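Local coordinates for putative capsular polysaccharide biosynthesis protein (PDB 6EWQ) that probably acts as a pyridoxal phosphate-dependent aminotransferase of the DegT/DnrJ/EryC1 family, with a putative part in capsular polysaccharide synthesis, at residues A[86-91]-A[349-354]; A[134-139]-A[175-180]; A[203-208]-A[317-322]. All coordinates share one frame; numbering follows the deposited sequence.

Contact 1: residues A[86-91]-A[349-354]; sequences PAMTYT and VHYKPL. With PLP (pyridoxal-5'-phosphate), chain E.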
loop_
_atom_site.group_PDB
_atom_site.type_symbol
_atom_site.label_atom_id
_atom_site.label_comp_id
_atom_site.label_asym_id
_atom_site.label_seq_id
_atom_site.Cartn_x
_atom_site.Cartn_y
_atom_site.Cartn_z
ATOM N N PRO A 86 -8.401 17.437 -14.064
ATOM C CA PRO A 86 -7.794 18.308 -15.044
ATOM C C PRO A 86 -6.840 17.501 -15.890
ATOM O O PRO A 86 -6.225 16.562 -15.378
ATOM C CB PRO A 86 -7.021 19.338 -14.185
ATOM C CG PRO A 86 -7.473 19.120 -12.764
ATOM C CD PRO A 86 -7.852 17.671 -12.717
ATOM N N ALA A 87 -6.646 17.949 -17.127
ATOM C CA ALA A 87 -5.592 17.431 -18.023
ATOM C C ALA A 87 -4.141 17.703 -17.535
ATOM O O ALA A 87 -3.223 16.963 -17.878
ATOM C CB ALA A 87 -5.778 18.048 -19.419
ATOM N N MET A 88 -3.965 18.775 -16.760
ATOM C CA MET A 88 -2.654 19.186 -16.155
ATOM C C MET A 88 -2.566 18.708 -14.697
ATOM O O MET A 88 -2.972 19.422 -13.779
ATOM C CB MET A 88 -2.551 20.715 -16.171
ATOM C CG MET A 88 -1.357 21.331 -15.449
ATOM S SD MET A 88 0.206 20.556 -15.890
ATOM C CE MET A 88 0.122 20.704 -17.672
ATOM N N THR A 89 -2.141 17.470 -14.496
ATOM C CA THR A 89 -2.052 16.966 -13.138
ATOM C C THR A 89 -1.116 15.765 -13.126
ATOM O O THR A 89 -0.654 15.356 -14.180
ATOM C CB THR A 89 -3.421 16.611 -12.546
ATOM O OG1 THR A 89 -3.293 16.215 -11.174
ATOM C CG2 THR A 89 -4.073 15.488 -13.315
ATOM N N TYR A 90 -0.833 15.255 -11.933
ATOM C CA TYR A 90 -0.006 14.056 -11.777
ATOM C C TYR A 90 -0.875 12.850 -12.061
ATOM O O TYR A 90 -2.091 12.884 -11.804
ATOM C CB TYR A 90 0.567 13.955 -10.362
ATOM C CG TYR A 90 1.567 12.841 -10.150
ATOM C CD1 TYR A 90 2.679 12.709 -10.959
ATOM C CD2 TYR A 90 1.394 11.927 -9.107
ATOM C CE1 TYR A 90 3.579 11.676 -10.773
ATOM C CE2 TYR A 90 2.293 10.902 -8.893
ATOM C CZ TYR A 90 3.391 10.785 -9.732
ATOM O OH TYR A 90 4.304 9.767 -9.512
ATOM N N THR A 91 -0.233 11.825 -12.658
ATOM C CA THR A 91 -0.902 10.566 -12.996
ATOM C C THR A 91 -1.720 9.961 -11.866
ATOM O O THR A 91 -2.816 9.483 -12.110
ATOM C CB THR A 91 0.071 9.511 -13.548
ATOM O OG1 THR A 91 -0.694 8.428 -14.107
ATOM C CG2 THR A 91 1.098 9.027 -12.504
ATOM N N VAL A 349 9.856 19.285 -14.250
ATOM C CA VAL A 349 8.700 19.720 -15.006
ATOM C C VAL A 349 7.449 19.130 -14.345
ATOM O O VAL A 349 7.373 17.922 -14.147
ATOM C CB VAL A 349 8.744 19.302 -16.478
ATOM C CG1 VAL A 349 7.495 19.820 -17.186
ATOM C CG2 VAL A 349 9.962 19.851 -17.172
ATOM N N HIS A 350 6.556 20.023 -13.916
ATOM C CA HIS A 350 5.238 19.691 -13.403
ATOM C C HIS A 350 4.219 20.428 -14.258
ATOM O O HIS A 350 3.964 21.617 -13.999
ATOM C CB HIS A 350 5.090 20.147 -11.957
ATOM C CG HIS A 350 6.113 19.569 -11.045
ATOM N ND1 HIS A 350 7.393 20.070 -10.959
ATOM C CD2 HIS A 350 6.048 18.522 -10.194
ATOM C CE1 HIS A 350 8.069 19.356 -10.078
ATOM N NE2 HIS A 350 7.273 18.423 -9.589
ATOM N N TYR A 351 3.578 19.777 -15.230
ATOM C CA TYR A 351 3.697 18.376 -15.563
ATOM C C TYR A 351 3.508 18.195 -17.038
ATOM O O TYR A 351 2.821 18.968 -17.647
ATOM C CB TYR A 351 2.561 17.598 -14.918
ATOM C CG TYR A 351 2.619 17.408 -13.421
ATOM C CD1 TYR A 351 3.511 16.502 -12.828
ATOM C CD2 TYR A 351 1.729 18.106 -12.589
ATOM C CE1 TYR A 351 3.496 16.314 -11.448
ATOM C CE2 TYR A 351 1.715 17.919 -11.212
ATOM C CZ TYR A 351 2.587 17.058 -10.649
ATOM O OH TYR A 351 2.541 16.947 -9.287
ATOM N N LYS A 352 3.975 17.076 -17.587
ATOM C CA LYS A 352 3.408 16.577 -18.825
ATOM C C LYS A 352 1.905 16.468 -18.669
ATOM O O LYS A 352 1.428 15.782 -17.765
ATOM C CB LYS A 352 3.914 15.170 -19.176
ATOM C CG LYS A 352 5.321 15.125 -19.736
ATOM C CD LYS A 352 5.547 13.838 -20.548
ATOM C CE LYS A 352 6.995 13.728 -20.971
ATOM N NZ LYS A 352 7.279 12.381 -21.531
ATOM N N PRO A 353 1.131 17.073 -19.599
ATOM C CA PRO A 353 -0.309 16.842 -19.510
ATOM C C PRO A 353 -0.596 15.365 -19.634
ATOM O O PRO A 353 0.074 14.675 -20.412
ATOM C CB PRO A 353 -0.871 17.622 -20.720
ATOM C CG PRO A 353 0.197 18.568 -21.093
ATOM C CD PRO A 353 1.471 17.872 -20.779
ATOM N N LEU A 354 -1.605 14.890 -18.933
ATOM C CA LEU A 354 -1.891 13.451 -18.920
ATOM C C LEU A 354 -1.934 12.860 -20.340
ATOM O O LEU A 354 -1.385 11.799 -20.544
ATOM C CB LEU A 354 -3.158 13.111 -18.149
ATOM C CG LEU A 354 -3.165 13.438 -16.662
ATOM C CD1 LEU A 354 -4.497 13.052 -16.037
ATOM C CD2 LEU A 354 -2.052 12.752 -15.912
HETATM N N1 PLP E . -1.104 13.836 -6.525
HETATM C C2 PLP E . -0.053 14.692 -6.728
HETATM C C2A PLP E . -0.329 15.999 -7.389
HETATM C C3 PLP E . 1.321 14.320 -6.290
HETATM O O3 PLP E . 2.396 15.104 -6.456
HETATM C C4 PLP E . 1.595 13.063 -5.624
HETATM C C4A PLP E . 3.060 12.730 -5.173
HETATM C C5 PLP E . 0.352 12.199 -5.466
HETATM C C6 PLP E . -0.910 12.641 -5.915
HETATM C C5A PLP E . 0.400 10.843 -4.808
HETATM O O4P PLP E . 1.316 10.881 -3.740
HETATM P P PLP E . 1.765 9.535 -3.013
HETATM O O1P PLP E . 3.060 9.215 -3.725
HETATM O O2P PLP E . 0.672 8.582 -3.378
HETATM O O3P PLP E . 1.787 10.032 -1.556
#
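The ring of Y351 lies flat against the backbone where T89 passes into Y90: Y90 N stands 3.7 Å above one face of the ring, displaced toward its rim. The opposite face is covered by H350 CB, so the phenol is held between the other segment and its own neighbour, which it follows through a cis peptide bond. The two tyrosine rings meet obliquely, their planes at 32° and their centroids 5.8 Å apart. Y90 CB comes to 3.7 Å from Y351 CZ, and Y90 CD1 lies as close to Y351 CE1. With CG swung opposite its backbone N (chi1 -173°), Y90 sends its ring toward the cofactor, and CD2 comes within 3.7 Å of PLP C4. An edge-to-face pairing with H238 of the second subunit brings the dimer partner to the same ring. All this sits at the end of strand 82-86, in the seven-stranded sheet of a fold-type I PLP enzyme, where the loop from the C-terminal part of the chain folds back to the cofactor. There Y351, a PLP-binding residue, places OH 3.4 Å from PLP O3. Next to Y351, M88, bent at chi2, lays SD at the edge of the ring, and the further bend at chi3 turns CE to 3.2 Å from Y351 O, with P353 CG beyond. L354 closes the other end. Its N donates to A87 O (2.8 Å), while its two methyls both lean on T89, CD2 against the carbonyl O and CD1 3.7 Å from T89 CG2.

Contact 2: residues A[134-139]-A[175-180]; sequences PVELAG and SDSAHA. With PLP (pyridoxal-5'-phosphate), chain E.
H179 turns its CG opposite the carbonyl carbon (chi1 -54°), which sets the imidazole between A138 of the other segment and the cofactor. D176 instead has CG opposite its backbone N (chi1 -174°), aiming the carboxylate at the pyridine nitrogen. At one side of the imidazole, ND1 accepts the A138 N-H at 3.3 Å, with the donor 23° out of the ring plane. At the other, NE2 is hydrogen-bonded to PLP O3 at 2.6 Å. L137 runs alongside the imidazole, pointing the same way. The backbones join in a single bridge between V135 and D176: D176 N donates to P134 O, and E136 N to D176 O. This continues the parallel neighbours 129-132 and 172-176 of the large sheet past their C-terminal ends, where fold-type I enzymes place the cofactor. The chain then leaves the strand through an Asx turn, A178 N donating to D176 OD1 (3.2 Å), and a type I turn from S177 to A180. That puts A178 CB 3.4 Å from PLP C2. One water bridges the segments, giving to D176 O at 2.7 Å and more weakly to E136 O, and accepting from H179 N. E136 OE2 bonds Y144 OH and OE1 takes the C142 N-H; the S175 OG approach to OE2 is doubtfully short. D176 OD2, also bonded by S93, lies 2.9 Å from PLP N1 and OD1 3.1 Å, so both oxygens face the nitrogen. A carboxylate so placed would favour a protonated pyridine nitrogen, consistent with the electron-sink role of PLP in this fold.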
loop_
_atom_site.group_PDB
_atom_site.type_symbol
_atom_site.label_atom_id
_atom_site.label_comp_id
_atom_site.label_asym_id
_atom_site.label_seq_id
_atom_site.Cartn_x
_atom_site.Cartn_y
_atom_site.Cartn_z
ATOM N N PRO A 134 -10.111 18.318 -8.354
ATOM C CA PRO A 134 -9.138 19.368 -8.648
ATOM C C PRO A 134 -7.808 19.109 -7.933
ATOM O O PRO A 134 -7.804 18.409 -6.932
ATOM C CB PRO A 134 -9.785 20.603 -8.063
ATOM C CG PRO A 134 -10.662 20.102 -6.962
ATOM C CD PRO A 134 -11.090 18.718 -7.329
ATOM N N VAL A 135 -6.703 19.593 -8.491
ATOM C CA VAL A 135 -5.388 19.462 -7.885
ATOM C C VAL A 135 -4.944 20.813 -7.402
ATOM O O VAL A 135 -5.030 21.790 -8.142
ATOM C CB VAL A 135 -4.307 18.817 -8.824
ATOM C CG1 VAL A 135 -4.072 19.594 -10.125
ATOM C CG2 VAL A 135 -2.963 18.642 -8.104
ATOM N N GLU A 136 -4.430 20.857 -6.174
ATOM C CA GLU A 136 -3.922 22.091 -5.575
ATOM C C GLU A 136 -2.394 22.198 -5.861
ATOM O O GLU A 136 -1.555 21.949 -5.006
ATOM C CB GLU A 136 -4.194 22.119 -4.094
ATOM C CG GLU A 136 -5.462 21.405 -3.603
ATOM C CD GLU A 136 -6.765 21.931 -4.132
ATOM O OE1 GLU A 136 -6.806 22.824 -5.024
ATOM O OE2 GLU A 136 -7.762 21.457 -3.601
ATOM N N LEU A 137 -2.089 22.535 -7.111
ATOM C CA LEU A 137 -0.741 22.414 -7.688
ATOM C C LEU A 137 0.189 23.386 -7.047
ATOM O O LEU A 137 -0.118 24.546 -6.966
ATOM C CB LEU A 137 -0.779 22.675 -9.214
ATOM C CG LEU A 137 0.555 22.546 -9.982
ATOM C CD1 LEU A 137 0.906 21.096 -10.193
ATOM C CD2 LEU A 137 0.510 23.246 -11.343
ATOM N N ALA A 138 1.358 22.892 -6.660
ATOM C CA ALA A 138 2.401 23.628 -5.950
ATOM C C ALA A 138 2.036 24.109 -4.553
ATOM O O ALA A 138 2.879 24.747 -3.859
ATOM C CB ALA A 138 2.933 24.772 -6.813
ATOM N N GLY A 139 0.831 23.775 -4.119
ATOM C CA GLY A 139 0.255 24.306 -2.865
ATOM C C GLY A 139 -0.848 25.333 -3.050
ATOM O O GLY A 139 -1.511 25.735 -2.109
ATOM N N SER A 175 -10.562 16.968 -3.157
ATOM C CA SER A 175 -9.332 17.671 -3.401
ATOM C C SER A 175 -8.091 16.715 -3.374
ATOM O O SER A 175 -7.780 16.084 -2.350
ATOM C CB SER A 175 -9.145 18.793 -2.376
ATOM O OG SER A 175 -7.816 19.342 -2.411
ATOM N N ASP A 176 -7.365 16.681 -4.485
ATOM C CA ASP A 176 -5.979 16.225 -4.473
ATOM C C ASP A 176 -5.064 17.337 -3.889
ATOM O O ASP A 176 -4.539 18.202 -4.614
ATOM C CB ASP A 176 -5.548 15.845 -5.889
ATOM C CG ASP A 176 -4.144 15.220 -5.946
ATOM O OD1 ASP A 176 -3.408 15.216 -4.930
ATOM O OD2 ASP A 176 -3.756 14.748 -7.042
ATOM N N SER A 177 -4.888 17.309 -2.576
ATOM C CA SER A 177 -3.984 18.242 -1.888
ATOM C C SER A 177 -2.628 17.534 -1.522
ATOM O O SER A 177 -2.073 17.779 -0.449
ATOM C CB SER A 177 -4.653 18.814 -0.621
ATOM O OG SER A 177 -5.848 19.514 -0.941
ATOM N N ALA A 178 -2.099 16.719 -2.427
ATOM C CA ALA A 178 -0.788 16.145 -2.231
ATOM C C ALA A 178 0.282 17.252 -1.922
ATOM O O ALA A 178 1.216 17.014 -1.152
ATOM C CB ALA A 178 -0.377 15.320 -3.426
ATOM N N HIS A 179 0.117 18.430 -2.499
ATOM C CA HIS A 179 1.065 19.479 -2.346
ATOM C C HIS A 179 0.650 20.538 -1.326
ATOM O O HIS A 179 1.345 21.532 -1.158
ATOM C CB HIS A 179 1.238 20.183 -3.711
ATOM C CG HIS A 179 1.597 19.268 -4.855
ATOM N ND1 HIS A 179 1.426 19.639 -6.170
ATOM C CD2 HIS A 179 2.201 18.056 -4.884
ATOM C CE1 HIS A 179 1.836 18.671 -6.968
ATOM N NE2 HIS A 179 2.290 17.682 -6.212
ATOM N N ALA A 180 -0.510 20.370 -0.704
ATOM C CA ALA A 180 -1.207 21.509 -0.110
ATOM C C ALA A 180 -1.565 21.376 1.357
ATOM O O ALA A 180 -2.364 22.162 1.861
ATOM C CB ALA A 180 -2.444 21.837 -0.919
HETATM N N1 PLP E . -1.104 13.836 -6.525
HETATM C C2 PLP E . -0.053 14.692 -6.728
HETATM C C2A PLP E . -0.329 15.999 -7.389
HETATM C C3 PLP E . 1.321 14.320 -6.290
HETATM O O3 PLP E . 2.396 15.104 -6.456
HETATM C C4 PLP E . 1.595 13.063 -5.624
HETATM C C4A PLP E . 3.060 12.730 -5.173
HETATM C C5 PLP E . 0.352 12.199 -5.466
HETATM C C6 PLP E . -0.910 12.641 -5.915
HETATM C C5A PLP E . 0.400 10.843 -4.808
HETATM O O4P PLP E . 1.316 10.881 -3.740
HETATM P P PLP E . 1.765 9.535 -3.013
HETATM O O1P PLP E . 3.060 9.215 -3.725
HETATM O O2P PLP E . 0.672 8.582 -3.378
HETATM O O3P PLP E . 1.787 10.032 -1.556
HETATM O O HOH W 1 -1.989 19.127 -4.519
#

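Contact 3: residues A[203-208]-A[317-322]; sequences AVKNFT and SRHLYI. With PLP (pyridoxal-5'-phosphate), chain E.
The loop bearing the cofactor lysine, K205, meets the approach to strand 321-325 here, chiefly through N206 and H319. K205 NZ is covalently joined to PLP C4A (1.5 Å), in line with the internal aldimine expected of the family. Next to it, N206 OD1 accepts from H319 ND1 at 2.7 Å, lying only 6° out of the imidazole plane. Amide and ring are nevertheless turned 61° from each other, so the bond joins two obliquely crossing groups. H319 CG stands opposite its backbone N, beside the carbonyl carbon (chi1 174°), and from there the imidazole reaches the backbone of V204 and K205: CE1 is 3.2 Å from V204 O, at the ring edge, and 3.5 Å from K205 CA. Farther out, H319 NE2 sits 4.0 Å from K205 CD, on the apolar part of the bent lysine chain. The other arm of the amide, N206 ND2, makes a weak bond to S317 O (3.1 Å). S317 OG in turn is bonded to H179 O in the PLP-binding turn. With its oxygen taking an imidazole N-H and its nitrogen facing a carbonyl, the pairings favour this flip of the N206 amide and are consistent with a proton on H319 ND1.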
loop_
_atom_site.group_PDB
_atom_site.type_symbol
_atom_site.label_atom_id
_atom_site.label_comp_id
_atom_site.label_asym_id
_atom_site.label_seq_id
_atom_site.Cartn_x
_atom_site.Cartn_y
_atom_site.Cartn_z
ATOM N N ALA A 203 8.288 11.190 0.471
ATOM C CA ALA A 203 9.623 11.770 0.714
ATOM C C ALA A 203 9.855 13.188 0.228
ATOM O O ALA A 203 10.454 13.966 0.963
ATOM C CB ALA A 203 10.695 10.870 0.175
ATOM N N VAL A 204 9.396 13.504 -0.994
ATOM C CA VAL A 204 9.638 14.796 -1.661
ATOM C C VAL A 204 8.614 15.883 -1.341
ATOM O O VAL A 204 8.777 17.019 -1.789
ATOM C CB VAL A 204 9.797 14.665 -3.224
ATOM C CG1 VAL A 204 10.791 13.568 -3.595
ATOM C CG2 VAL A 204 8.496 14.396 -3.964
ATOM N N LYS A 205 7.587 15.549 -0.562
ATOM C CA LYS A 205 6.504 16.484 -0.225
ATOM C C LYS A 205 6.909 17.409 0.960
ATOM O O LYS A 205 7.950 17.205 1.601
ATOM C CB LYS A 205 5.186 15.724 0.002
ATOM C CG LYS A 205 4.268 15.518 -1.219
ATOM C CD LYS A 205 4.894 15.224 -2.585
ATOM C CE LYS A 205 3.922 14.870 -3.748
ATOM N NZ LYS A 205 3.579 13.432 -3.926
ATOM N N ASN A 206 6.133 18.464 1.199
ATOM C CA ASN A 206 6.448 19.446 2.267
ATOM C C ASN A 206 6.567 18.809 3.659
ATOM O O ASN A 206 7.408 19.220 4.465
ATOM C CB ASN A 206 5.369 20.514 2.374
ATOM C CG ASN A 206 5.592 21.696 1.472
ATOM O OD1 ASN A 206 6.135 21.578 0.403
ATOM N ND2 ASN A 206 5.165 22.875 1.944
ATOM N N PHE A 207 5.642 17.900 3.930
ATOM C CA PHE A 207 5.494 17.175 5.184
ATOM C C PHE A 207 5.686 15.738 4.789
ATOM O O PHE A 207 4.963 15.243 3.951
ATOM C CB PHE A 207 4.085 17.407 5.673
ATOM C CG PHE A 207 3.723 16.713 6.933
ATOM C CD1 PHE A 207 3.273 15.402 6.907
ATOM C CD2 PHE A 207 3.691 17.409 8.131
ATOM C CE1 PHE A 207 2.845 14.787 8.063
ATOM C CE2 PHE A 207 3.272 16.795 9.284
ATOM C CZ PHE A 207 2.864 15.488 9.262
ATOM N N THR A 208 6.718 15.076 5.322
ATOM C CA THR A 208 7.006 13.724 4.894
ATOM C C THR A 208 7.005 12.662 6.000
ATOM O O THR A 208 7.434 12.920 7.136
ATOM C CB THR A 208 8.307 13.646 4.104
ATOM O OG1 THR A 208 8.367 12.353 3.460
ATOM C CG2 THR A 208 9.554 13.854 5.013
ATOM N N SER A 317 0.898 26.588 0.629
ATOM C CA SER A 317 1.940 25.889 1.371
ATOM C C SER A 317 3.345 26.062 0.771
ATOM O O SER A 317 4.336 25.822 1.471
ATOM C CB SER A 317 1.636 24.402 1.405
ATOM O OG SER A 317 1.647 23.898 0.082
ATOM N N ARG A 318 3.434 26.427 -0.511
ATOM C CA ARG A 318 4.697 26.724 -1.185
ATOM C C ARG A 318 5.536 25.473 -1.286
ATOM O O ARG A 318 6.709 25.401 -0.791
ATOM C CB ARG A 318 5.504 27.867 -0.527
ATOM C CG ARG A 318 4.745 29.183 -0.446
ATOM C CD ARG A 318 5.555 30.270 0.248
ATOM N NE ARG A 318 4.861 31.559 0.252
ATOM C CZ ARG A 318 3.864 31.878 1.056
ATOM N NH1 ARG A 318 3.427 31.056 2.001
ATOM N NH2 ARG A 318 3.307 33.062 0.950
ATOM N N HIS A 319 4.946 24.515 -1.981
ATOM C CA HIS A 319 5.553 23.189 -2.188
ATOM C C HIS A 319 6.497 23.111 -3.370
ATOM O O HIS A 319 7.602 22.569 -3.238
ATOM C CB HIS A 319 4.452 22.104 -2.327
ATOM C CG HIS A 319 5.028 20.778 -2.678
ATOM N ND1 HIS A 319 6.023 20.191 -1.920
ATOM C CD2 HIS A 319 4.861 19.988 -3.770
ATOM C CE1 HIS A 319 6.440 19.101 -2.539
ATOM N NE2 HIS A 319 5.779 18.979 -3.677
ATOM N N LEU A 320 6.078 23.679 -4.505
ATOM C CA LEU A 320 6.871 23.724 -5.768
ATOM C C LEU A 320 6.999 25.140 -6.338
ATOM O O LEU A 320 6.044 25.918 -6.314
ATOM C CB LEU A 320 6.234 22.888 -6.874
ATOM C CG LEU A 320 5.986 21.391 -6.637
ATOM C CD1 LEU A 320 5.167 20.771 -7.751
ATOM C CD2 LEU A 320 7.275 20.590 -6.446
ATOM N N TYR A 321 8.211 25.507 -6.765
ATOM C CA TYR A 321 8.397 26.822 -7.417
ATOM C C TYR A 321 8.210 26.632 -8.894
ATOM O O TYR A 321 9.135 26.491 -9.647
ATOM C CB TYR A 321 9.716 27.514 -7.075
ATOM C CG TYR A 321 9.649 29.010 -7.321
ATOM C CD1 TYR A 321 8.891 29.818 -6.515
ATOM C CD2 TYR A 321 10.328 29.610 -8.397
ATOM C CE1 TYR A 321 8.834 31.188 -6.727
ATOM C CE2 TYR A 321 10.297 30.984 -8.614
ATOM C CZ TYR A 321 9.539 31.773 -7.777
ATOM O OH TYR A 321 9.468 33.143 -7.943
ATOM N N ILE A 322 6.941 26.568 -9.283
ATOM C CA ILE A 322 6.596 26.420 -10.641
ATOM C C ILE A 322 6.830 27.773 -11.335
ATOM O O ILE A 322 6.353 28.782 -10.861
ATOM C CB ILE A 322 5.146 25.884 -10.791
ATOM C CG1 ILE A 322 5.180 24.381 -10.479
ATOM C CG2 ILE A 322 4.639 26.112 -12.235
ATOM C CD1 ILE A 322 3.859 23.682 -10.501
HETATM N N1 PLP E . -1.104 13.836 -6.525
HETATM C C2 PLP E . -0.053 14.692 -6.728
HETATM C C2A PLP E . -0.329 15.999 -7.389
HETATM C C3 PLP E . 1.321 14.320 -6.290
HETATM O O3 PLP E . 2.396 15.104 -6.456
HETATM C C4 PLP E . 1.595 13.063 -5.624
HETATM C C4A PLP E . 3.060 12.730 -5.173
HETATM C C5 PLP E . 0.352 12.199 -5.466
HETATM C C6 PLP E . -0.910 12.641 -5.915
HETATM C C5A PLP E . 0.400 10.843 -4.808
HETATM O O4P PLP E . 1.316 10.881 -3.740
HETATM P P PLP E . 1.765 9.535 -3.013
HETATM O O1P PLP E . 3.060 9.215 -3.725
HETATM O O2P PLP E . 0.672 8.582 -3.378
HETATM O O3P PLP E . 1.787 10.032 -1.556
#

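How the contacts relate
From the N terminus, the chain first reaches 86-91, after strand 82-86, and contact 1 closes the longest loop only when 349-354 returns from the C-terminal part. Inside that loop the other two follow in series: contact 2 joins the ends of neighbouring strands 129-132 and 172-176, then contact 3 ties the lysine loop after strand 196-200 to the run leading into strand 321-325. Contact 2 thus stays within the large sheet, whereas contacts 1 and 3 bring later parts of the chain to it. All three touch PLP and one another: Y351 packs on H179 and L137, A138 and H319 share a backbone bond, and H350 meets L320.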